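Local coordinates for lactate dehydrogenase (Eimeria maxima, PDB 6CT6), which probably catalyses the NADH-dependent interconversion of pyruvate and lactate, at residues B[182-185]-B[191-194]; B[165-170]-B[220-225]; B[158-163]-B[185-190]. All blocks are in the same frame, centred on the assembly; numbering follows the deposited sequence.

Contact 1 (B[182-185]-B[191-194]); sequences MVIG and MLPL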
loop_
_atom_site.group_PDB
_atom_site.type_symbol
_atom_site.label_atom_id
_atom_site.label_comp_id
_atom_site.label_asym_id
_atom_site.label_seq_id
_atom_site.Cartn_x
_atom_site.Cartn_y
_atom_site.Cartn_z
ATOM N N MET B 182 -19.823 -10.022 12.527
ATOM C CA MET B 182 -20.524 -9.321 11.460
ATOM C C MET B 182 -21.025 -7.968 11.942
ATOM O O MET B 182 -21.529 -7.844 13.063
ATOM C CB MET B 182 -21.703 -10.142 10.941
ATOM C CG MET B 182 -21.297 -11.417 10.231
ATOM S SD MET B 182 -22.710 -12.308 9.558
ATOM C CE MET B 182 -23.415 -12.972 11.066
ATOM N N VAL B 183 -20.875 -6.958 11.084
ATOM C CA VAL B 183 -21.507 -5.652 11.247
ATOM C C VAL B 183 -22.405 -5.459 10.032
ATOM O O VAL B 183 -21.910 -5.365 8.902
ATOM C CB VAL B 183 -20.483 -4.513 11.356
ATOM C CG1 VAL B 183 -21.193 -3.174 11.536
ATOM C CG2 VAL B 183 -19.498 -4.756 12.493
ATOM N N ILE B 184 -23.719 -5.400 10.255
ATOM C CA ILE B 184 -24.662 -5.268 9.150
ATOM C C ILE B 184 -25.283 -3.876 9.163
ATOM O O ILE B 184 -25.041 -3.076 10.074
ATOM C CB ILE B 184 -25.755 -6.352 9.201
ATOM C CG1 ILE B 184 -26.596 -6.231 10.479
ATOM C CG2 ILE B 184 -25.127 -7.735 9.105
ATOM C CD1 ILE B 184 -27.865 -7.069 10.464
ATOM N N GLY B 185 -26.087 -3.582 8.145
ATOM C CA GLY B 185 -26.841 -2.345 8.102
ATOM C C GLY B 185 -26.206 -1.293 7.218
ATOM O O GLY B 185 -25.684 -1.603 6.142
ATOM N N MET B 191 -24.679 1.675 12.004
ATOM C CA MET B 191 -24.204 0.330 11.710
ATOM C C MET B 191 -24.399 -0.564 12.931
ATOM O O MET B 191 -24.302 -0.118 14.078
ATOM C CB MET B 191 -22.733 0.345 11.280
ATOM C CG MET B 191 -21.727 0.590 12.399
ATOM S SD MET B 191 -20.008 0.480 11.838
ATOM C CE MET B 191 -19.903 1.876 10.722
ATOM N N LEU B 192 -24.678 -1.842 12.672
ATOM C CA LEU B 192 -25.127 -2.778 13.702
ATOM C C LEU B 192 -24.126 -3.912 13.875
ATOM O O LEU B 192 -24.210 -4.934 13.177
ATOM C CB LEU B 192 -26.503 -3.332 13.341
ATOM C CG LEU B 192 -27.093 -4.398 14.264
ATOM C CD1 LEU B 192 -27.083 -3.939 15.714
ATOM C CD2 LEU B 192 -28.504 -4.728 13.814
ATOM N N PRO B 193 -23.165 -3.782 14.791
ATOM C CA PRO B 193 -22.359 -4.949 15.178
ATOM C C PRO B 193 -23.233 -5.985 15.867
ATOM O O PRO B 193 -23.878 -5.703 16.881
ATOM C CB PRO B 193 -21.308 -4.362 16.127
ATOM C CG PRO B 193 -21.310 -2.894 15.862
ATOM C CD PRO B 193 -22.697 -2.548 15.440
ATOM N N LEU B 194 -23.259 -7.194 15.303
ATOM C CA LEU B 194 -24.134 -8.263 15.789
ATOM C C LEU B 194 -23.407 -9.048 16.874
ATOM O O LEU B 194 -22.876 -10.139 16.657
ATOM C CB LEU B 194 -24.564 -9.160 14.635
ATOM C CG LEU B 194 -25.549 -8.551 13.638
ATOM C CD1 LEU B 194 -25.755 -9.486 12.455
ATOM C CD2 LEU B 194 -26.880 -8.245 14.306
HETATM O O HOH W 1 -21.294 -11.158 14.682
#
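Three backbone hydrogen bonds join segments 182-185 and 191-194. Ile184 and Leu192 form the hydrogen-bonded pair. The Ile184 N-H goes to Leu192 O at 3.0 Å. The Leu192 N-H returns to Ile184 O at 2.9 Å. Two residues along the strand, Leu194 N donates to Met182 O at 2.9 Å, and this bond is almost straight (176° at the hydrogen). Between these bonds Val183 lies opposite Pro193 in a non-hydrogen-bonded pair. Proline has no N-H to give, so the position suits it. Val183 still offers its CA-H to Leu192 O, with CA to O at 3.4 Å. Beyond the last bond, water 1 takes the N-H of Met182 and donates to Leu194 O, and so bridges the two segments.

The arrangement is an antiparallel beta hairpin. Strand 192-193 is an outer strand of a small four-stranded antiparallel sheet, and strand 179-184 is its neighbour. Both strands lie in the C-terminal domain of the lactate/malate dehydrogenase family.

The apolar contacts fall on two faces of the hairpin. On one, Val183 and Pro193 lie side by side, pointing the same way. CG1 of Val183 is anti to the backbone N (chi1 -180°) and meets Met191 CB at 3.8 Å. Its CG2 lies against the proline ring. Tyr223 and Thr226 of helix 216-237 pack on this face.

On the other, Ile184 and Leu192 run alongside each other, CG1 to CB at 4.1 Å. Leu194 crosses Ile184 at about a right angle. Its CD1 sits among CG1, CG2 and CD1 of Ile184, and the two CD1 atoms are 3.8 Å apart. From helix 303-328, Leu309 packs on Ile184 and Leu192, and Leu308 on Leu192.

Contact 2 (B[165-170]-B[220-225]); sequences RRMIAD and NNIYNK. With GLC (alpha-D-glucopyranose), chain E.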
loop_
_atom_site.group_PDB
_atom_site.type_symbol
_atom_site.label_atom_id
_atom_site.label_comp_id
_atom_site.label_asym_id
_atom_site.label_seq_id
_atom_site.Cartn_x
_atom_site.Cartn_y
_atom_site.Cartn_z
ATOM N N ARG B 165 -13.851 -7.885 14.634
ATOM C CA ARG B 165 -13.123 -9.132 14.848
ATOM C C ARG B 165 -11.750 -8.883 15.467
ATOM O O ARG B 165 -11.302 -9.656 16.321
ATOM C CB ARG B 165 -12.985 -9.886 13.526
ATOM C CG ARG B 165 -14.304 -10.397 12.954
ATOM C CD ARG B 165 -14.152 -10.868 11.514
ATOM N NE ARG B 165 -13.039 -11.805 11.358
ATOM C CZ ARG B 165 -11.967 -11.609 10.591
ATOM N NH1 ARG B 165 -11.830 -10.506 9.862
ATOM N NH2 ARG B 165 -11.024 -12.537 10.542
ATOM N N ARG B 166 -11.064 -7.816 15.048
ATOM C CA ARG B 166 -9.740 -7.527 15.593
ATOM C C ARG B 166 -9.806 -7.281 17.094
ATOM O O ARG B 166 -8.919 -7.709 17.842
ATOM C CB ARG B 166 -9.134 -6.312 14.882
ATOM C CG ARG B 166 -7.827 -5.792 15.490
ATOM C CD ARG B 166 -6.643 -6.688 15.168
ATOM N NE ARG B 166 -5.524 -6.448 16.077
ATOM C CZ ARG B 166 -4.245 -6.656 15.776
ATOM N NH1 ARG B 166 -3.895 -7.100 14.576
ATOM N NH2 ARG B 166 -3.307 -6.407 16.679
ATOM N N MET B 167 -10.847 -6.588 17.553
ATOM C CA MET B 167 -10.931 -6.216 18.962
ATOM C C MET B 167 -11.250 -7.423 19.836
ATOM O O MET B 167 -10.660 -7.594 20.909
ATOM C CB MET B 167 -11.976 -5.113 19.132
ATOM C CG MET B 167 -11.532 -3.786 18.528
ATOM S SD MET B 167 -12.669 -2.411 18.792
ATOM C CE MET B 167 -13.409 -2.259 17.167
ATOM N N ILE B 168 -12.180 -8.272 19.396
ATOM C CA ILE B 168 -12.442 -9.526 20.098
ATOM C C ILE B 168 -11.174 -10.370 20.152
ATOM O O ILE B 168 -10.814 -10.921 21.200
ATOM C CB ILE B 168 -13.595 -10.286 19.415
ATOM C CG1 ILE B 168 -14.904 -9.493 19.522
ATOM C CG2 ILE B 168 -13.747 -11.696 19.990
ATOM C CD1 ILE B 168 -15.477 -9.385 20.928
ATOM N N ALA B 169 -10.479 -10.482 19.015
ATOM C CA ALA B 169 -9.261 -11.283 18.952
ATOM C C ALA B 169 -8.209 -10.787 19.935
ATOM O O ALA B 169 -7.576 -11.589 20.632
ATOM C CB ALA B 169 -8.710 -11.273 17.527
ATOM N N ASP B 170 -7.997 -9.468 20.002
ATOM C CA ASP B 170 -7.004 -8.928 20.925
ATOM C C ASP B 170 -7.421 -9.151 22.373
ATOM O O ASP B 170 -6.572 -9.372 23.245
ATOM C CB ASP B 170 -6.787 -7.436 20.663
ATOM C CG ASP B 170 -6.077 -7.166 19.351
ATOM O OD1 ASP B 170 -5.456 -8.104 18.806
ATOM O OD2 ASP B 170 -6.132 -6.016 18.868
ATOM N N ASN B 220 -19.492 -4.325 25.553
ATOM C CA ASN B 220 -20.146 -3.056 25.251
ATOM C C ASN B 220 -19.163 -2.053 24.667
ATOM O O ASN B 220 -19.508 -1.299 23.749
ATOM C CB ASN B 220 -20.804 -2.480 26.504
ATOM C CG ASN B 220 -21.330 -1.077 26.284
ATOM O OD1 ASN B 220 -22.421 -0.889 25.749
ATOM N ND2 ASN B 220 -20.547 -0.079 26.687
ATOM N N ASN B 221 -17.936 -2.025 25.188
ATOM C CA ASN B 221 -16.940 -1.089 24.675
ATOM C C ASN B 221 -16.593 -1.402 23.226
ATOM O O ASN B 221 -16.431 -0.489 22.406
ATOM C CB ASN B 221 -15.690 -1.134 25.552
ATOM C CG ASN B 221 -14.756 0.032 25.296
ATOM O OD1 ASN B 221 -15.176 1.092 24.831
ATOM N ND2 ASN B 221 -13.479 -0.158 25.603
ATOM N N ILE B 222 -16.485 -2.690 22.890
ATOM C CA ILE B 222 -16.143 -3.090 21.530
ATOM C C ILE B 222 -17.271 -2.741 20.570
ATOM O O ILE B 222 -17.029 -2.316 19.433
ATOM C CB ILE B 222 -15.806 -4.593 21.498
ATOM C CG1 ILE B 222 -14.456 -4.836 22.181
ATOM C CG2 ILE B 222 -15.817 -5.131 20.061
ATOM C CD1 ILE B 222 -14.132 -6.296 22.418
ATOM N N TYR B 223 -18.520 -2.931 21.004
ATOM C CA TYR B 223 -19.666 -2.516 20.201
ATOM C C TYR B 223 -19.567 -1.040 19.840
ATOM O O TYR B 223 -19.767 -0.656 18.682
ATOM C CB TYR B 223 -20.950 -2.810 20.975
ATOM C CG TYR B 223 -22.235 -2.369 20.308
ATOM C CD1 TYR B 223 -22.910 -3.207 19.433
ATOM C CD2 TYR B 223 -22.791 -1.125 20.581
ATOM C CE1 TYR B 223 -24.093 -2.815 18.833
ATOM C CE2 TYR B 223 -23.972 -0.722 19.986
ATOM C CZ TYR B 223 -24.620 -1.573 19.113
ATOM O OH TYR B 223 -25.796 -1.182 18.515
ATOM N N ASN B 224 -19.236 -0.199 20.821
ATOM C CA ASN B 224 -19.108 1.233 20.571
ATOM C C ASN B 224 -17.877 1.532 19.726
ATOM O O ASN B 224 -17.945 2.310 18.766
ATOM C CB ASN B 224 -19.036 1.988 21.899
ATOM C CG ASN B 224 -20.328 1.911 22.684
ATOM O OD1 ASN B 224 -21.416 1.921 22.110
ATOM N ND2 ASN B 224 -20.214 1.828 24.005
ATOM N N LYS B 225 -16.737 0.933 20.074
ATOM C CA LYS B 225 -15.508 1.225 19.348
ATOM C C LYS B 225 -15.608 0.810 17.885
ATOM O O LYS B 225 -15.005 1.455 17.019
ATOM C CB LYS B 225 -14.320 0.549 20.036
ATOM C CG LYS B 225 -13.802 1.310 21.264
ATOM C CD LYS B 225 -13.197 2.659 20.859
ATOM C CE LYS B 225 -12.846 3.552 22.044
ATOM N NZ LYS B 225 -12.564 4.941 21.578
HETATM C C1 GLC E . -26.537 -3.427 21.739
HETATM C C2 GLC E . -26.326 -4.935 21.364
HETATM C C3 GLC E . -25.841 -5.739 22.590
HETATM C C4 GLC E . -24.609 -5.033 23.088
HETATM C C5 GLC E . -25.110 -3.741 23.699
HETATM C C6 GLC E . -23.880 -3.116 24.384
HETATM O O1 GLC E . -27.826 -3.256 22.259
HETATM O O2 GLC E . -27.526 -5.503 20.913
HETATM O O3 GLC E . -25.474 -7.028 22.185
HETATM O O4 GLC E . -24.020 -5.796 24.108
HETATM O O5 GLC E . -25.550 -2.892 22.655
HETATM O O6 GLC E . -22.849 -3.056 23.436
#
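Two flat groups flank the contact of Met167 with Ile222, and neither lies in it. Tyr223 leaves its helix on the side away from helix 157-172, and its ring has the bound glucose over one face. The sugar's ring oxygen O5 sits 3.7 Å above the ring plane, over its centre. The Arg166 guanidinium meets Asp170 OD2 at its edge, in plane, through NE. This salt bridge within one helix turn is 2.9 Å from NE to OD2, and the carboxylate oxygen is met on its syn side. The terminal nitrogens NH1 and NH2 of Arg166 bond to Ile64 O and Thr65 OG1 of the second subunit, respectively.

The contact itself is a helix-helix packing within the C-terminal domain. The short segments 165-170 and 220-225 run roughly antiparallel (151° between their directions), with their axes 10.1 Å apart at closest approach. No hydrogen bond crosses between them.

Side chains fill the space between the axes. CB of Met167 lies against both branches of Ile222 and is 3.9 Å from CG1. CD1 of Ile222 extends further and crosses the end of Ile168 at about a right angle, CD1 to CD1 at 3.7 Å. Both isoleucines are buried, and Ile168 also packs on Val179, Ile198 and Ile214.

At the more open end, Met167 crosses Lys225. SD of Met167 is 3.6 Å from Lys225 CB. The methionine chain is extended to the sulfur and then bends (chi3 -105°), which lays CE near the carbonyl group of Lys225. The lysine is exposed, and beyond CB its chain leads away from helix 157-172.

Contact 3 (B[158-163]-B[185-190]); sequences MLDSSR and GVHGDN. With OXM (oxamic acid), chain F; NAI (1,4-dihydronicotinamide adenine dinucleotide), chain D.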
loop_
_atom_site.group_PDB
_atom_site.type_symbol
_atom_site.label_atom_id
_atom_site.label_comp_id
_atom_site.label_asym_id
_atom_site.label_seq_id
_atom_site.Cartn_x
_atom_site.Cartn_y
_atom_site.Cartn_z
ATOM N N MET B 158 -17.304 -5.935 5.224
ATOM C CA MET B 158 -16.041 -6.634 5.438
ATOM C C MET B 158 -15.088 -5.795 6.280
ATOM O O MET B 158 -14.418 -6.319 7.178
ATOM C CB MET B 158 -15.402 -6.994 4.096
ATOM C CG MET B 158 -14.075 -7.741 4.215
ATOM S SD MET B 158 -14.252 -9.307 5.091
ATOM C CE MET B 158 -12.624 -10.021 4.857
ATOM N N LEU B 159 -15.022 -4.490 6.007
ATOM C CA LEU B 159 -14.167 -3.602 6.788
ATOM C C LEU B 159 -14.696 -3.435 8.206
ATOM O O LEU B 159 -13.948 -3.572 9.181
ATOM C CB LEU B 159 -14.066 -2.241 6.099
ATOM C CG LEU B 159 -13.415 -1.114 6.908
ATOM C CD1 LEU B 159 -11.926 -1.354 7.087
ATOM C CD2 LEU B 159 -13.673 0.218 6.244
ATOM N N ASP B 160 -15.981 -3.101 8.341
ATOM C CA ASP B 160 -16.564 -2.947 9.670
ATOM C C ASP B 160 -16.446 -4.239 10.469
ATOM O O ASP B 160 -16.102 -4.214 11.659
ATOM C CB ASP B 160 -18.027 -2.514 9.547
ATOM C CG ASP B 160 -18.179 -1.122 8.954
ATOM O OD1 ASP B 160 -17.364 -0.241 9.298
ATOM O OD2 ASP B 160 -19.106 -0.911 8.141
ATOM N N SER B 161 -16.718 -5.379 9.828
ATOM C CA SER B 161 -16.595 -6.666 10.507
ATOM C C SER B 161 -15.156 -6.944 10.925
ATOM O O SER B 161 -14.913 -7.511 11.998
ATOM C CB SER B 161 -17.108 -7.785 9.603
ATOM O OG SER B 161 -18.485 -7.617 9.312
ATOM N N SER B 162 -14.184 -6.559 10.089
ATOM C CA SER B 162 -12.788 -6.818 10.426
ATOM C C SER B 162 -12.368 -6.056 11.672
ATOM O O SER B 162 -11.503 -6.521 12.423
ATOM C CB SER B 162 -11.876 -6.446 9.258
ATOM O OG SER B 162 -11.699 -5.040 9.176
ATOM N N ARG B 163 -12.969 -4.889 11.908
ATOM C CA ARG B 163 -12.634 -4.102 13.088
ATOM C C ARG B 163 -13.233 -4.723 14.344
ATOM O O ARG B 163 -12.560 -4.836 15.376
ATOM C CB ARG B 163 -13.118 -2.665 12.886
ATOM C CG ARG B 163 -12.438 -1.981 11.705
ATOM C CD ARG B 163 -13.141 -0.711 11.271
ATOM N NE ARG B 163 -12.276 0.123 10.435
ATOM C CZ ARG B 163 -12.698 1.154 9.710
ATOM N NH1 ARG B 163 -13.982 1.488 9.698
ATOM N NH2 ARG B 163 -11.834 1.854 8.985
ATOM N N GLY B 185 -26.087 -3.582 8.145
ATOM C CA GLY B 185 -26.841 -2.345 8.102
ATOM C C GLY B 185 -26.206 -1.293 7.218
ATOM O O GLY B 185 -25.684 -1.603 6.142
ATOM N N VAL B 186 -26.253 -0.048 7.662
ATOM C CA VAL B 186 -25.693 1.069 6.913
ATOM C C VAL B 186 -24.236 1.229 7.312
ATOM O O VAL B 186 -23.880 1.065 8.484
ATOM C CB VAL B 186 -26.485 2.365 7.176
ATOM C CG1 VAL B 186 -26.251 2.870 8.604
ATOM C CG2 VAL B 186 -26.112 3.435 6.161
ATOM N N HIS B 187 -23.383 1.550 6.340
ATOM C CA HIS B 187 -22.021 1.965 6.660
ATOM C C HIS B 187 -22.102 3.397 7.175
ATOM O O HIS B 187 -21.834 4.374 6.471
ATOM C CB HIS B 187 -21.100 1.841 5.455
ATOM C CG HIS B 187 -19.668 2.152 5.767
ATOM N ND1 HIS B 187 -18.954 1.468 6.728
ATOM C CD2 HIS B 187 -18.826 3.087 5.267
ATOM C CE1 HIS B 187 -17.731 1.962 6.798
ATOM N NE2 HIS B 187 -17.627 2.944 5.922
ATOM N N GLY B 188 -22.497 3.512 8.434
ATOM C CA GLY B 188 -22.695 4.809 9.035
ATOM C C GLY B 188 -22.897 4.687 10.526
ATOM O O GLY B 188 -22.606 3.650 11.126
ATOM N N ASP B 189 -23.418 5.762 11.119
ATOM C CA ASP B 189 -23.550 5.813 12.572
ATOM C C ASP B 189 -24.495 4.739 13.096
ATOM O O ASP B 189 -24.353 4.295 14.241
ATOM C CB ASP B 189 -24.031 7.198 13.004
ATOM C CG ASP B 189 -22.952 8.253 12.878
ATOM O OD1 ASP B 189 -21.793 7.964 13.246
ATOM O OD2 ASP B 189 -23.256 9.369 12.406
ATOM N N ASN B 190 -25.459 4.307 12.286
ATOM C CA ASN B 190 -26.411 3.285 12.693
ATOM C C ASN B 190 -25.959 1.873 12.327
ATOM O O ASN B 190 -26.785 0.951 12.342
ATOM C CB ASN B 190 -27.784 3.567 12.076
ATOM C CG ASN B 190 -28.485 4.755 12.716
ATOM O OD1 ASN B 190 -29.006 4.657 13.826
ATOM N ND2 ASN B 190 -28.501 5.880 12.016
HETATM C C1 OXM F . -14.764 5.386 6.356
HETATM N N1 OXM F . -14.094 6.674 6.460
HETATM O O1 OXM F . -15.682 5.250 5.612
HETATM C C2 OXM F . -14.292 4.202 7.205
HETATM O O2 OXM F . -15.125 3.521 7.856
HETATM O O3 OXM F . -13.071 3.902 7.252
HETATM P PA NAI D . -9.125 9.986 -2.596
HETATM O O1A NAI D . -9.541 11.438 -2.668
HETATM O O2A NAI D . -7.717 9.632 -2.179
HETATM O O5B NAI D . -9.391 9.344 -4.045
HETATM C C5B NAI D . -10.554 9.685 -4.794
HETATM C C4B NAI D . -10.141 9.829 -6.248
HETATM O O4B NAI D . -11.274 9.851 -7.120
HETATM C C3B NAI D . -9.375 11.125 -6.500
HETATM O O3B NAI D . -8.057 10.815 -6.958
HETATM C C2B NAI D . -10.176 11.850 -7.565
HETATM O O2B NAI D . -9.354 12.548 -8.502
HETATM C C1B NAI D . -10.908 10.690 -8.210
HETATM N N9A NAI D . -12.078 11.057 -9.037
HETATM C C8A NAI D . -12.914 12.111 -8.928
HETATM N N7A NAI D . -13.856 12.062 -9.910
HETATM C C5A NAI D . -13.614 10.969 -10.658
HETATM C C6A NAI D . -14.204 10.310 -11.840
HETATM N N6A NAI D . -15.288 10.825 -12.456
HETATM N N1A NAI D . -13.625 9.173 -12.289
HETATM C C2A NAI D . -12.543 8.635 -11.694
HETATM N N3A NAI D . -11.959 9.183 -10.619
HETATM C C4A NAI D . -12.440 10.320 -10.074
HETATM O O3 NAI D . -10.176 9.209 -1.644
HETATM P PN NAI D . -9.961 7.735 -1.014
HETATM O O1N NAI D . -9.234 7.875 0.302
HETATM O O2N NAI D . -9.419 6.816 -2.084
HETATM O O5D NAI D . -11.486 7.327 -0.690
HETATM C C5D NAI D . -12.405 7.174 -1.765
HETATM C C4D NAI D . -13.828 6.958 -1.269
HETATM O O4D NAI D . -13.924 5.776 -0.463
HETATM C C3D NAI D . -14.296 8.119 -0.405
HETATM O O3D NAI D . -15.634 8.459 -0.776
HETATM C C2D NAI D . -14.255 7.566 1.001
HETATM O O2D NAI D . -15.166 8.214 1.890
HETATM C C1D NAI D . -14.628 6.118 0.734
HETATM N N1N NAI D . -14.352 5.159 1.812
HETATM C C2N NAI D . -15.236 4.166 1.921
HETATM C C3N NAI D . -15.122 3.172 2.868
HETATM C C7N NAI D . -16.187 2.115 2.895
HETATM O O7N NAI D . -16.950 2.021 1.946
HETATM N N7N NAI D . -16.296 1.317 3.949
HETATM C C4N NAI D . -13.972 3.151 3.839
HETATM C C5N NAI D . -13.073 4.282 3.626
HETATM C C6N NAI D . -13.289 5.229 2.624
HETATM O O HOH W 2 -21.753 -1.494 7.709
#
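Asp160 OD2 is gripped by His187 and by a water. His187 ND1 donates to it at 2.8 Å, and OD2 accepts on its syn lone pair. The carboxylate and imidazole planes are only 29° apart. Water 2 donates to the same oxygen at 2.7 Å and reaches Val186 O more weakly. The His187 ring is thus held by one edge. With CG anti to the backbone N (chi1 -175°), the ring reaches the Asp160 carboxylate.

Its other nitrogen, NE2, donates to oxamate O1 at 3.0 Å. Oxamate is a pyruvate analogue. Its carboxylate is met by Arg163 through two nearly straight bonds, NH1 to O2 and NH2 to O3, each 3.0 Å. Leu159 CG lies over one face of the guanidinium, 3.7 Å above its plane. The nicotinamide amide nitrogen N7N of NADH lies over one face of the imidazole. This is the substrate end of the pocket.

Asp160 and Arg163 belong to helix 157-172, which packs on helix 244-259 and touches the second subunit. His187 centres an inverse gamma turn in the loop between strands 179-184 and 192-193, with helix 303-328 against Val186.

Contacts 1 and 3 share Gly185, and their centres are about 6 Å apart. The hairpin of contact 1 carries the loop that holds His187. Ser161 of contact 3 is probably hydrogen-bonded to the hairpin, OG to Val183 N at 3.0 Å. Contact 2 continues the same helix, 157-172, with its centre about 13 Å from that of contact 3. It joins the hairpin through Tyr223, whose CE1 is 3.5 Å from Pro193 O. Oxamate is bound at contact 3, while glucose lies on Tyr223 beside contact 2. In contact 2, the side chain of Met167 is about 11 Å from the bound oxamic acid. Contacts 2 and 3 both touch the second subunit.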